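Local structure of 3-dehydroquinate dehydratase (Enterococcus faecalis, 4PH6) at residues I21-V26 with Q41-D46; A35-S40 with E73-K78; Q87-E92 with C144-Q149. The protein catalyses the cis-dehydration of 3-dehydroquinate to 3-dehydroshikimate through an imine intermediate, the third step of the chorismate pathway. All blocks are in the same frame, centred on the assembly; numbering follows the deposited sequence.

Contact 1 of 3, residues I21-V26 with Q41-D46; sequences IVVPIV and QTLDCD
D46 OD2 is held by two partners. It accepts from the backbone I21 N at 2.8 Å in a nearly straight bond, 169° at the hydrogen, on its anti lone pair. It also forms a salt bridge with R246 of helix 242-251. The contact belongs to the (beta/alpha)8 barrel. Residues 21-25 belong to strand 20-25, and loop 41-46 leads from helix 30-40 into the neighbouring parallel strand 47-51. The two segments fall within one beta-alpha-beta crossover.

The backbone N of D46 donates to I21 O at 2.8 Å, with 155° at the hydrogen. That donor lies in the carbonyl plane, on a lone pair. D46 thus bonds to both the N and the O of I21; the backbone of I21 also pairs with L47 of strand 47-51. The D46 carboxylate is turned back beside its own backbone N, with CG anti to the carbonyl carbon, which puts OD2 in line with the N-H of I21.

D44 forms the centre of an inverse gamma turn, closed by a weak bond from C45 N to L43 O at 2.9 Å. D44 OD2 makes a salt bridge with R246 as well, so this one guanidinium joins two aspartates of the loop. The arginine charge would be expected to keep both carboxylates ionised.

Beside the two hydrogen bonds the side chains pack. I21 CG2 meets C45 CB at 4.1 Å, while I21 CD1 lies against the carbonyl D44 O at 3.9 Å. I21, V23 and C45 also touch V242 of helix 242-251, which covers this patch. V23 CG2 meets L43 CD1 at 4.3 Å. C45 SG stands in the crowded position between its backbone N and carbonyl carbon (chi1 66°), from where it touches V23 CG1 at 3.5 Å.

Contact 2 of 3, residues A35-S40 with E73-K78; sequences AEATAS and ERLGQK
The R74 guanidinium has T38 OG1 at one edge, near its plane, and meets no atom of 35-40 over either face. The closer touch is further up the arginine chain, where T38 OG1 lies 3.3 Å from R74 CD. That chain is extended from CG to NE and crosses T38 obliquely. Its polar end turns back to the preceding helix 61-73, where NH1 is hydrogen-bonded to Q70 O. The other flat group is the carbonyl of S40. K78 NZ donates to S40 O at 3.0 Å from above the carbonyl plane, 41° out of it, and not along a lone pair. A bend at chi4 (62°) brings the amine there. Its charge would tend to polarise this carbonyl in the C-terminal part of helix 30-40.

A water completes the polar link. It donates to S40 OG at 2.6 Å and to L75 O at 2.7 Å, and accepts from K78 NZ at 2.9 Å. S40 OG sits between its backbone N and carbonyl carbon (chi1 76°), the crowded position. It gives its own proton to A37 O at 2.6 Å, on a carbonyl lone pair.

Next to this network L75 CD2 packs 3.3 Å from S40 OG and 4.2 Å from A37 CB. S40 and L75 both rest on V48 of strand 47-51. L75 to K78 is a type I' turn, with G76 and Q77 at positive phi. The turn leads out of helix 61-73 toward strand 80-83. Packing of an outer helix on the alpha-beta loop that follows the next helix is part of the outer layer of the (beta/alpha)8 barrel.

Contact 3 of 3, residues Q87-E92 with C144-Q149; sequences QKEGGE and CNHDFQ
E89 OE1 is met from well above its carboxylate plane, 55° out of it, by the backbone H146 N. The bond is 3.0 Å long and bent, with 140° at the hydrogen. The same oxygen lies at the edge of the H146 ring, in the ring plane, 3.5 Å from ND1. Carboxylate and ring planes are turned 53° apart. E89 is extended beyond CG, which carries the carboxylate across H146 at about a right angle.

E89 OE2 has a water that donates to it at 2.7 Å and to C144 O at 2.9 Å. E119 OE1 also comes close to OE2. Two such carboxylates would tend to raise the affinity of one of them for a proton.

G90 follows with a positive phi that suits glycine. Its N lies 3.5 Å from F148 CD2, in an oblique approach to the ring. K88 O stands at the ring edge, 3.6 Å from F148 CE2. A second water donates to K88 O and H146 O and so joins loop to strand.

At its other end H146 NE2 is hydrogen-bonded to K173. H146 is the predicted proton donor and acceptor, and K173 the predicted Schiff-base lysine. E89 as a second-shell residue behind the histidine is consistent with the Glu-His-Lys active site of type I dehydroquinases.

Contacts 1 and 2 are neighbours, with centres about 9 Å apart, and their segments alternate along the chain. Loop 41-46 joins them directly. Q41 NE2 lies 2.6 Å from R74 O, and C45 O packs on K78 CE at 3.0 Å. Contact 3 follows later in the chain. Its centre is about 21 Å from that of contact 1 and about 26 Å from that of contact 2. Contacts 1 and 3 reach the same barrel sheet, nearest atoms about 7 Å apart. Only contact 3 holds a predicted catalytic residue, H146, whose side chain comes within about 3 Å, nearest atoms, of those of K173 and R85. In contact 1 the V23 side chain is about 7 Å from that of E49, a predicted 3-dehydroquinate-binding residue.

Contact 1 of 3, residues I21-V26 with Q41-D46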
loop_
_atom_site.group_PDB
_atom_site.type_symbol
_atom_site.label_atom_id
_atom_site.label_comp_id
_atom_site.label_asym_id
_atom_site.label_seq_id
_atom_site.Cartn_x
_atom_site.Cartn_y
_atom_site.Cartn_z
ATOM N N ILE A 21 -5.156 -13.045 -9.767
ATOM C CA ILE A 21 -5.495 -11.901 -10.591
ATOM C C ILE A 21 -6.654 -12.191 -11.530
ATOM O O ILE A 21 -6.673 -13.214 -12.224
ATOM C CB ILE A 21 -4.284 -11.415 -11.407
ATOM C CG1 ILE A 21 -3.093 -11.149 -10.479
ATOM C CG2 ILE A 21 -4.634 -10.183 -12.189
ATOM C CD1 ILE A 21 -1.910 -10.489 -11.168
ATOM N N VAL A 22 -7.603 -11.257 -11.527
ATOM C CA VAL A 22 -8.830 -11.309 -12.300
ATOM C C VAL A 22 -8.854 -10.202 -13.338
ATOM O O VAL A 22 -8.758 -9.025 -12.992
ATOM C CB VAL A 22 -10.085 -11.127 -11.405
ATOM C CG1 VAL A 22 -11.366 -11.348 -12.214
ATOM C CG2 VAL A 22 -10.024 -12.041 -10.187
ATOM N N VAL A 23 -9.008 -10.563 -14.605
ATOM C CA VAL A 23 -9.204 -9.556 -15.630
ATOM C C VAL A 23 -10.662 -9.587 -16.070
ATOM O O VAL A 23 -11.214 -10.665 -16.340
ATOM C CB VAL A 23 -8.246 -9.755 -16.850
ATOM C CG1 VAL A 23 -8.420 -11.131 -17.493
ATOM C CG2 VAL A 23 -8.457 -8.660 -17.887
ATOM N N PRO A 24 -11.305 -8.401 -16.116
ATOM C CA PRO A 24 -12.669 -8.230 -16.634
ATOM C C PRO A 24 -12.732 -8.046 -18.160
ATOM O O PRO A 24 -11.895 -7.389 -18.776
ATOM C CB PRO A 24 -13.149 -6.964 -15.928
ATOM C CG PRO A 24 -11.891 -6.147 -15.797
ATOM C CD PRO A 24 -10.759 -7.132 -15.594
ATOM N N ILE A 25 -13.747 -8.656 -18.756
ATOM C CA ILE A 25 -14.132 -8.348 -20.112
ATOM C C ILE A 25 -15.364 -7.462 -20.029
ATOM O O ILE A 25 -16.371 -7.865 -19.450
ATOM C CB ILE A 25 -14.416 -9.621 -20.919
ATOM C CG1 ILE A 25 -13.148 -10.485 -20.986
ATOM C CG2 ILE A 25 -14.933 -9.267 -22.309
ATOM C CD1 ILE A 25 -13.293 -11.756 -21.808
ATOM N N VAL A 26 -15.283 -6.246 -20.565
ATOM C CA VAL A 26 -16.422 -5.330 -20.533
ATOM C C VAL A 26 -16.869 -4.899 -21.922
ATOM O O VAL A 26 -17.640 -3.953 -22.058
ATOM C CB VAL A 26 -16.128 -4.047 -19.708
ATOM C CG1 VAL A 26 -15.807 -4.385 -18.255
ATOM C CG2 VAL A 26 -15.005 -3.232 -20.341
ATOM N N GLN A 41 -5.461 -15.547 -22.916
ATOM C CA GLN A 41 -4.583 -16.713 -22.918
ATOM C C GLN A 41 -3.113 -16.339 -22.830
ATOM O O GLN A 41 -2.287 -17.159 -22.442
ATOM C CB GLN A 41 -4.812 -17.569 -24.167
ATOM C CG GLN A 41 -6.179 -18.225 -24.220
ATOM C CD GLN A 41 -6.345 -19.132 -25.420
ATOM O OE1 GLN A 41 -5.500 -19.984 -25.676
ATOM N NE2 GLN A 41 -7.436 -18.953 -26.167
ATOM N N THR A 42 -2.788 -15.105 -23.208
ATOM C CA THR A 42 -1.420 -14.628 -23.111
ATOM C C THR A 42 -1.307 -13.438 -22.173
ATOM O O THR A 42 -0.314 -12.703 -22.221
ATOM C CB THR A 42 -0.851 -14.242 -24.493
ATOM O OG1 THR A 42 -1.810 -13.458 -25.214
ATOM C CG2 THR A 42 -0.522 -15.494 -25.292
ATOM N N LEU A 43 -2.321 -13.247 -21.328
ATOM C CA LEU A 43 -2.272 -12.230 -20.273
ATOM C C LEU A 43 -1.818 -12.849 -18.956
ATOM O O LEU A 43 -2.139 -14.003 -18.664
ATOM C CB LEU A 43 -3.636 -11.568 -20.072
ATOM C CG LEU A 43 -4.157 -10.570 -21.102
ATOM C CD1 LEU A 43 -5.503 -10.053 -20.623
ATOM C CD2 LEU A 43 -3.169 -9.421 -21.298
ATOM N N ASP A 44 -1.093 -12.070 -18.157
ATOM C CA ASP A 44 -0.528 -12.565 -16.904
ATOM C C ASP A 44 -1.564 -12.492 -15.774
ATOM O O ASP A 44 -1.406 -11.740 -14.822
ATOM C CB ASP A 44 0.739 -11.773 -16.558
ATOM C CG ASP A 44 1.546 -12.400 -15.420
ATOM O OD1 ASP A 44 2.509 -11.742 -14.953
ATOM O OD2 ASP A 44 1.229 -13.529 -14.982
ATOM N N CYS A 45 -2.624 -13.280 -15.907
ATOM C CA CYS A 45 -3.726 -13.290 -14.951
ATOM C C CYS A 45 -4.115 -14.724 -14.638
ATOM O O CYS A 45 -3.666 -15.656 -15.310
ATOM C CB CYS A 45 -4.935 -12.528 -15.494
ATOM S SG CYS A 45 -5.722 -13.282 -16.946
ATOM N N ASP A 46 -4.970 -14.902 -13.638
ATOM C CA ASP A 46 -5.317 -16.236 -13.194
ATOM C C ASP A 46 -6.740 -16.597 -13.577
ATOM O O ASP A 46 -7.040 -17.761 -13.868
ATOM C CB ASP A 46 -5.112 -16.345 -11.693
ATOM C CG ASP A 46 -3.681 -16.082 -11.298
ATOM O OD1 ASP A 46 -2.797 -16.763 -11.850
ATOM O OD2 ASP A 46 -3.437 -15.167 -10.490
#

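Contact 2 of 3, residues A35-S40 with E73-K78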
loop_
_atom_site.group_PDB
_atom_site.type_symbol
_atom_site.label_atom_id
_atom_site.label_comp_id
_atom_site.label_asym_id
_atom_site.label_seq_id
_atom_site.Cartn_x
_atom_site.Cartn_y
_atom_site.Cartn_z
ATOM N N ALA A 35 -12.749 -12.087 -28.776
ATOM C CA ALA A 35 -11.363 -11.697 -29.008
ATOM C C ALA A 35 -10.618 -11.511 -27.687
ATOM O O ALA A 35 -9.513 -12.043 -27.509
ATOM C CB ALA A 35 -11.285 -10.423 -29.858
ATOM N N GLU A 36 -11.236 -10.785 -26.761
ATOM C CA GLU A 36 -10.611 -10.489 -25.477
ATOM C C GLU A 36 -10.473 -11.755 -24.616
ATOM O O GLU A 36 -9.591 -11.847 -23.765
ATOM C CB GLU A 36 -11.400 -9.409 -24.735
ATOM C CG GLU A 36 -11.393 -8.066 -25.442
ATOM C CD GLU A 36 -11.927 -6.930 -24.585
ATOM O OE1 GLU A 36 -12.159 -7.139 -23.373
ATOM O OE2 GLU A 36 -12.112 -5.816 -25.126
ATOM N N ALA A 37 -11.336 -12.732 -24.858
ATOM C CA ALA A 37 -11.233 -14.015 -24.188
ATOM C C ALA A 37 -9.992 -14.731 -24.695
ATOM O O ALA A 37 -9.180 -15.235 -23.919
ATOM C CB ALA A 37 -12.466 -14.843 -24.432
ATOM N N THR A 38 -9.854 -14.759 -26.013
ATOM C CA THR A 38 -8.686 -15.364 -26.627
ATOM C C THR A 38 -7.418 -14.645 -26.169
ATOM O O THR A 38 -6.429 -15.303 -25.844
ATOM C CB THR A 38 -8.781 -15.364 -28.168
ATOM O OG1 THR A 38 -9.812 -16.277 -28.577
ATOM C CG2 THR A 38 -7.457 -15.789 -28.791
ATOM N N ALA A 39 -7.472 -13.316 -26.101
ATOM C CA ALA A 39 -6.338 -12.529 -25.641
ATOM C C ALA A 39 -5.922 -12.870 -24.202
ATOM O O ALA A 39 -4.731 -12.807 -23.886
ATOM C CB ALA A 39 -6.638 -11.027 -25.762
ATOM N N SER A 40 -6.877 -13.248 -23.342
ATOM C CA SER A 40 -6.547 -13.576 -21.953
ATOM C C SER A 40 -5.547 -14.747 -21.861
ATOM O O SER A 40 -4.840 -14.898 -20.863
ATOM C CB SER A 40 -7.811 -13.895 -21.142
ATOM O OG SER A 40 -8.324 -15.183 -21.432
ATOM N N GLU A 73 -14.395 -21.817 -24.113
ATOM C CA GLU A 73 -13.549 -22.602 -25.008
ATOM C C GLU A 73 -12.222 -21.923 -25.294
ATOM O O GLU A 73 -11.224 -22.609 -25.543
ATOM C CB GLU A 73 -14.262 -22.885 -26.328
ATOM C CG GLU A 73 -15.463 -23.787 -26.197
ATOM C CD GLU A 73 -16.102 -24.070 -27.537
ATOM O OE1 GLU A 73 -15.996 -23.205 -28.435
ATOM O OE2 GLU A 73 -16.694 -25.164 -27.699
ATOM N N ARG A 74 -12.215 -20.587 -25.253
ATOM C CA ARG A 74 -11.016 -19.786 -25.535
ATOM C C ARG A 74 -10.215 -19.383 -24.280
ATOM O O ARG A 74 -9.262 -18.614 -24.380
ATOM C CB ARG A 74 -11.409 -18.508 -26.304
ATOM C CG ARG A 74 -11.988 -18.730 -27.704
ATOM C CD ARG A 74 -12.854 -17.547 -28.161
ATOM N NE ARG A 74 -13.282 -17.670 -29.557
ATOM C CZ ARG A 74 -14.269 -18.460 -29.984
ATOM N NH1 ARG A 74 -14.946 -19.230 -29.132
ATOM N NH2 ARG A 74 -14.577 -18.492 -31.278
ATOM N N LEU A 75 -10.591 -19.866 -23.099
ATOM C CA LEU A 75 -9.977 -19.330 -21.877
ATOM C C LEU A 75 -8.699 -20.028 -21.434
ATOM O O LEU A 75 -8.158 -19.683 -20.402
ATOM C CB LEU A 75 -10.975 -19.355 -20.722
ATOM C CG LEU A 75 -11.912 -18.150 -20.682
ATOM C CD1 LEU A 75 -12.596 -18.047 -19.338
ATOM C CD2 LEU A 75 -11.149 -16.869 -20.956
ATOM N N GLY A 76 -8.220 -21.005 -22.202
ATOM C CA GLY A 76 -6.991 -21.712 -21.871
ATOM C C GLY A 76 -6.982 -22.310 -20.469
ATOM O O GLY A 76 -5.929 -22.392 -19.821
ATOM N N GLN A 77 -8.180 -22.686 -20.012
ATOM C CA GLN A 77 -8.441 -23.370 -18.742
ATOM C C GLN A 77 -8.295 -22.427 -17.536
ATOM O O GLN A 77 -8.073 -22.876 -16.411
ATOM C CB GLN A 77 -7.539 -24.607 -18.603
ATOM C CG GLN A 77 -8.009 -25.668 -17.598
ATOM C CD GLN A 77 -9.391 -26.284 -17.896
ATOM O OE1 GLN A 77 -9.971 -26.094 -18.960
ATOM N NE2 GLN A 77 -9.913 -27.026 -16.930
ATOM N N LYS A 78 -8.445 -21.126 -17.776
ATOM C CA LYS A 78 -8.609 -20.160 -16.690
ATOM C C LYS A 78 -10.075 -20.108 -16.239
ATOM O O LYS A 78 -10.984 -20.082 -17.070
ATOM C CB LYS A 78 -8.161 -18.760 -17.114
ATOM C CG LYS A 78 -6.671 -18.577 -17.333
ATOM C CD LYS A 78 -6.326 -17.076 -17.385
ATOM C CE LYS A 78 -4.887 -16.840 -17.809
ATOM N NZ LYS A 78 -4.638 -17.346 -19.163
HETATM O O HOH W 1 -6.945 -17.332 -20.967
#

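Contact 3 of 3, residues Q87-E92 with C144-Q149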
loop_
_atom_site.group_PDB
_atom_site.type_symbol
_atom_site.label_atom_id
_atom_site.label_comp_id
_atom_site.label_asym_id
_atom_site.label_seq_id
_atom_site.Cartn_x
_atom_site.Cartn_y
_atom_site.Cartn_z
ATOM N N GLN A 87 -27.378 -2.073 -11.504
ATOM C CA GLN A 87 -27.210 -0.632 -11.630
ATOM C C GLN A 87 -26.959 0.070 -10.292
ATOM O O GLN A 87 -26.160 0.995 -10.226
ATOM C CB GLN A 87 -28.441 -0.031 -12.315
ATOM C CG GLN A 87 -28.240 1.359 -12.895
ATOM C CD GLN A 87 -29.414 1.808 -13.764
ATOM O OE1 GLN A 87 -30.565 1.429 -13.520
ATOM N NE2 GLN A 87 -29.123 2.612 -14.785
ATOM N N LYS A 88 -27.614 -0.373 -9.221
ATOM C CA LYS A 88 -27.478 0.320 -7.937
ATOM C C LYS A 88 -26.110 0.078 -7.282
ATOM O O LYS A 88 -25.768 0.723 -6.285
ATOM C CB LYS A 88 -28.595 -0.095 -6.973
ATOM C CG LYS A 88 -28.922 0.952 -5.901
ATOM C CD LYS A 88 -29.524 0.276 -4.653
ATOM C CE LYS A 88 -30.993 0.636 -4.393
ATOM N NZ LYS A 88 -31.179 1.559 -3.235
ATOM N N GLU A 89 -25.330 -0.848 -7.838
ATOM C CA GLU A 89 -23.990 -1.114 -7.314
ATOM C C GLU A 89 -22.925 -0.884 -8.390
ATOM O O GLU A 89 -21.884 -1.543 -8.393
ATOM C CB GLU A 89 -23.908 -2.541 -6.749
ATOM C CG GLU A 89 -25.022 -2.837 -5.735
ATOM C CD GLU A 89 -24.743 -4.032 -4.828
ATOM O OE1 GLU A 89 -23.635 -4.614 -4.889
ATOM O OE2 GLU A 89 -25.640 -4.380 -4.035
ATOM N N GLY A 90 -23.203 0.043 -9.307
ATOM C CA GLY A 90 -22.240 0.429 -10.333
ATOM C C GLY A 90 -22.428 -0.164 -11.727
ATOM O O GLY A 90 -21.668 0.131 -12.640
ATOM N N GLY A 91 -23.445 -0.999 -11.894
ATOM C CA GLY A 91 -23.670 -1.689 -13.150
ATOM C C GLY A 91 -23.984 -0.783 -14.319
ATOM O O GLY A 91 -24.175 0.413 -14.142
ATOM N N GLU A 92 -24.053 -1.354 -15.517
ATOM C CA GLU A 92 -24.205 -0.548 -16.732
ATOM C C GLU A 92 -25.646 -0.273 -17.163
ATOM O O GLU A 92 -25.901 0.707 -17.855
ATOM C CB GLU A 92 -23.468 -1.211 -17.892
ATOM C CG GLU A 92 -21.967 -1.070 -17.801
ATOM C CD GLU A 92 -21.501 0.381 -17.867
ATOM O OE1 GLU A 92 -21.775 1.054 -18.880
ATOM O OE2 GLU A 92 -20.856 0.842 -16.900
ATOM N N CYS A 144 -21.438 -10.671 -2.976
ATOM C CA CYS A 144 -20.702 -9.440 -3.129
ATOM C C CYS A 144 -21.532 -8.206 -2.884
ATOM O O CYS A 144 -22.760 -8.208 -3.035
ATOM C CB CYS A 144 -20.113 -9.378 -4.524
ATOM S SG CYS A 144 -21.397 -9.490 -5.743
ATOM N N ASN A 145 -20.839 -7.140 -2.517
ATOM C CA ASN A 145 -21.489 -5.860 -2.320
ATOM C C ASN A 145 -20.600 -4.730 -2.820
ATOM O O ASN A 145 -19.386 -4.767 -2.665
ATOM C CB ASN A 145 -21.848 -5.668 -0.846
ATOM C CG ASN A 145 -22.368 -4.279 -0.552
ATOM O OD1 ASN A 145 -21.764 -3.537 0.204
ATOM N ND2 ASN A 145 -23.485 -3.910 -1.180
ATOM N N HIS A 146 -21.212 -3.737 -3.445
ATOM C CA HIS A 146 -20.473 -2.591 -3.954
ATOM C C HIS A 146 -21.152 -1.305 -3.570
ATOM O O HIS A 146 -22.342 -1.125 -3.829
ATOM C CB HIS A 146 -20.355 -2.642 -5.476
ATOM C CG HIS A 146 -19.678 -3.872 -5.980
ATOM N ND1 HIS A 146 -20.333 -5.072 -6.092
ATOM C CD2 HIS A 146 -18.406 -4.085 -6.376
ATOM C CE1 HIS A 146 -19.479 -5.985 -6.539
ATOM N NE2 HIS A 146 -18.313 -5.404 -6.731
ATOM N N ASP A 147 -20.388 -0.404 -2.967
ATOM C CA ASP A 147 -20.857 0.952 -2.734
ATOM C C ASP A 147 -19.943 1.905 -3.479
ATOM O O ASP A 147 -18.804 2.094 -3.074
ATOM C CB ASP A 147 -20.866 1.275 -1.247
ATOM C CG ASP A 147 -21.686 2.515 -0.926
ATOM O OD1 ASP A 147 -21.691 3.467 -1.737
ATOM O OD2 ASP A 147 -22.321 2.532 0.140
ATOM N N PHE A 148 -20.437 2.514 -4.555
ATOM C CA PHE A 148 -19.582 3.349 -5.396
ATOM C C PHE A 148 -19.683 4.826 -5.043
ATOM O O PHE A 148 -19.117 5.672 -5.742
ATOM C CB PHE A 148 -19.890 3.130 -6.891
ATOM C CG PHE A 148 -21.249 3.616 -7.335
ATOM C CD1 PHE A 148 -21.417 4.899 -7.843
ATOM C CD2 PHE A 148 -22.355 2.775 -7.287
ATOM C CE1 PHE A 148 -22.672 5.344 -8.274
ATOM C CE2 PHE A 148 -23.612 3.214 -7.713
ATOM C CZ PHE A 148 -23.768 4.499 -8.206
ATOM N N GLN A 149 -20.365 5.134 -3.943
ATOM C CA GLN A 149 -20.499 6.526 -3.510
ATOM C C GLN A 149 -19.700 6.840 -2.247
ATOM O O GLN A 149 -19.191 7.950 -2.088
ATOM C CB GLN A 149 -21.972 6.872 -3.287
ATOM C CG GLN A 149 -22.791 6.858 -4.562
ATOM C CD GLN A 149 -24.273 7.066 -4.311
ATOM O OE1 GLN A 149 -24.777 6.820 -3.210
ATOM N NE2 GLN A 149 -24.983 7.511 -5.340
HETATM O O HOH W 2 -23.757 1.603 -4.870
HETATM O O HOH W 3 -25.074 -6.510 -2.496
#